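Local coordinates for SCARECROW-LIKE protein 7 (Oryza sativa Japonica Group, PDB 5HYZ), which binds DNA in vitro, forms a homodimer and is a probable transcription factor in plant development and abiotic stress resistance, at residues Asp49-Arg54 and Ala249-Arg254. Sequence-based numbering, arbitrary orientation.
Sequences DALSRR and AGFVDR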
loop_
_atom_site.group_PDB
_atom_site.type_symbol
_atom_site.label_atom_id
_atom_site.label_comp_id
_atom_site.label_asym_id
_atom_site.label_seq_id
_atom_site.Cartn_x
_atom_site.Cartn_y
_atom_site.Cartn_z
ATOM N N ASP A 49 4.605 -21.917 26.569
ATOM C CA ASP A 49 3.288 -21.919 27.199
ATOM C C ASP A 49 2.406 -23.053 26.688
ATOM O O ASP A 49 1.724 -23.761 27.461
ATOM C CB ASP A 49 2.619 -20.565 26.965
ATOM C CG ASP A 49 1.361 -20.375 27.803
ATOM O OD1 ASP A 49 1.491 -19.904 28.949
ATOM O OD2 ASP A 49 0.256 -20.709 27.325
ATOM N N ALA A 50 2.391 -23.218 25.364
ATOM C CA ALA A 50 1.569 -24.271 24.804
ATOM C C ALA A 50 2.084 -25.640 25.260
ATOM O O ALA A 50 1.272 -26.537 25.534
ATOM C CB ALA A 50 1.560 -24.191 23.240
ATOM N N LEU A 51 3.407 -25.809 25.263
ATOM C CA LEU A 51 3.965 -27.103 25.678
ATOM C C LEU A 51 3.576 -27.395 27.153
ATOM O O LEU A 51 3.168 -28.522 27.512
ATOM C CB LEU A 51 5.449 -27.105 25.492
ATOM C CG LEU A 51 6.160 -28.399 25.857
ATOM C CD1 LEU A 51 5.488 -29.618 25.173
ATOM C CD2 LEU A 51 7.616 -28.318 25.531
ATOM N N SER A 52 3.670 -26.367 27.998
ATOM C CA SER A 52 3.204 -26.543 29.391
ATOM C C SER A 52 1.781 -26.986 29.473
ATOM O O SER A 52 1.473 -27.910 30.195
ATOM C CB SER A 52 3.307 -25.250 30.208
ATOM O OG SER A 52 4.620 -24.786 30.241
ATOM N N ARG A 53 0.895 -26.298 28.768
ATOM C CA ARG A 53 -0.507 -26.694 28.795
ATOM C C ARG A 53 -0.735 -28.124 28.305
ATOM O O ARG A 53 -1.532 -28.869 28.873
ATOM C CB ARG A 53 -1.355 -25.744 27.950
ATOM C CG ARG A 53 -1.614 -24.401 28.575
ATOM C CD ARG A 53 -2.528 -23.587 27.667
ATOM N NE ARG A 53 -3.360 -22.656 28.421
ATOM C CZ ARG A 53 -3.079 -21.365 28.589
ATOM N NH1 ARG A 53 -1.979 -20.849 28.053
ATOM N NH2 ARG A 53 -3.895 -20.591 29.299
ATOM N N ARG A 54 -0.040 -28.499 27.236
ATOM C CA ARG A 54 -0.100 -29.887 26.761
ATOM C C ARG A 54 0.270 -30.879 27.879
ATOM O O ARG A 54 -0.416 -31.868 28.098
ATOM C CB ARG A 54 0.859 -30.089 25.559
ATOM C CG ARG A 54 0.695 -31.470 24.889
ATOM C CD ARG A 54 1.677 -31.587 23.751
ATOM N NE ARG A 54 1.663 -32.915 23.135
ATOM C CZ ARG A 54 0.790 -33.353 22.231
ATOM N NH1 ARG A 54 -0.195 -32.595 21.777
ATOM N NH2 ARG A 54 0.938 -34.585 21.737
ATOM N N ALA A 249 0.558 -34.763 10.535
ATOM C CA ALA A 249 1.875 -35.075 11.059
ATOM C C ALA A 249 1.743 -35.307 12.597
ATOM O O ALA A 249 0.789 -34.825 13.237
ATOM C CB ALA A 249 2.851 -33.981 10.760
ATOM N N GLY A 250 2.674 -36.057 13.172
ATOM C CA GLY A 250 2.602 -36.340 14.601
ATOM C C GLY A 250 3.142 -35.145 15.368
ATOM O O GLY A 250 3.663 -34.182 14.776
ATOM N N PHE A 251 3.031 -35.207 16.691
ATOM C CA PHE A 251 3.349 -34.043 17.518
ATOM C C PHE A 251 4.758 -33.525 17.344
ATOM O O PHE A 251 4.943 -32.329 17.207
ATOM C CB PHE A 251 3.124 -34.342 19.005
ATOM C CG PHE A 251 3.688 -33.280 19.901
ATOM C CD1 PHE A 251 3.017 -32.069 20.048
ATOM C CD2 PHE A 251 4.897 -33.474 20.573
ATOM C CE1 PHE A 251 3.553 -31.044 20.883
ATOM C CE2 PHE A 251 5.426 -32.473 21.394
ATOM C CZ PHE A 251 4.730 -31.265 21.554
ATOM N N VAL A 252 5.786 -34.369 17.358
ATOM C CA VAL A 252 7.139 -33.802 17.289
ATOM C C VAL A 252 7.419 -33.066 15.951
ATOM O O VAL A 252 8.028 -31.970 15.911
ATOM C CB VAL A 252 8.222 -34.893 17.496
ATOM C CG1 VAL A 252 9.602 -34.372 17.158
ATOM C CG2 VAL A 252 8.171 -35.443 18.941
ATOM N N ASP A 253 6.946 -33.658 14.852
ATOM C CA ASP A 253 7.037 -32.984 13.542
ATOM C C ASP A 253 6.194 -31.714 13.481
ATOM O O ASP A 253 6.651 -30.705 12.927
ATOM C CB ASP A 253 6.598 -33.918 12.403
ATOM C CG ASP A 253 7.608 -35.014 12.129
ATOM O OD1 ASP A 253 8.805 -34.699 12.131
ATOM O OD2 ASP A 253 7.203 -36.175 11.925
ATOM N N ARG A 254 4.980 -31.745 14.037
ATOM C CA ARG A 254 4.123 -30.541 13.994
ATOM C C ARG A 254 4.758 -29.448 14.768
ATOM O O ARG A 254 4.711 -28.298 14.365
ATOM C CB ARG A 254 2.722 -30.731 14.585
ATOM C CG ARG A 254 1.731 -31.561 13.796
ATOM C CD ARG A 254 0.297 -31.228 14.191
ATOM N NE ARG A 254 0.020 -31.175 15.645
ATOM C CZ ARG A 254 -0.112 -32.246 16.430
ATOM N NH1 ARG A 254 0.038 -33.483 15.942
ATOM N NH2 ARG A 254 -0.395 -32.089 17.719
#
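The guanidinium of Arg54 lies flat on the ring of Phe251, their planes only 6° apart and their centres 3.9 Å from each other. This cation-pi stack is offset: CZ of Arg54 approaches CD1 of Phe251 to 3.4 Å, and NE sits over the rim of the ring. Both side chains leave their helices with CG anti to the backbone N (chi1 -172° in Arg54, 169° in Phe251) and run past each other in opposite directions, bringing Arg54 CD within 3.5 Å of Phe251 CE1. This close stack is partly exposed to solvent; the sparser packing beside it involves the buried Leu51, which meets the ring through a single methyl, CD1 to CZ of Phe251 at 4.0 Å. Leu51 also rests on Cys11, and Phe251 on Ser12, both of helix 3-16. On the polar side, NH1 of Arg54 stands 4.1 Å from NH2 of Arg254, where Glu300 OE2 forms a salt bridge to both arginines and probably offsets their charges; Arg54 NH1 also bonds Gly297 O. The buried Arg254 guanidinium is steadied by NH1 donating to Ala249 O, which meets it edge-on in its plane, and by NE bonding to Ala295 O. The contact thus ties helix 39-57, in the predicted leucine-repeat region LRI, to the start of helix 251-272, in the predicted PFYRE region, within the helical bundle that accompanies the Rossmann-like core of the GRAS domain.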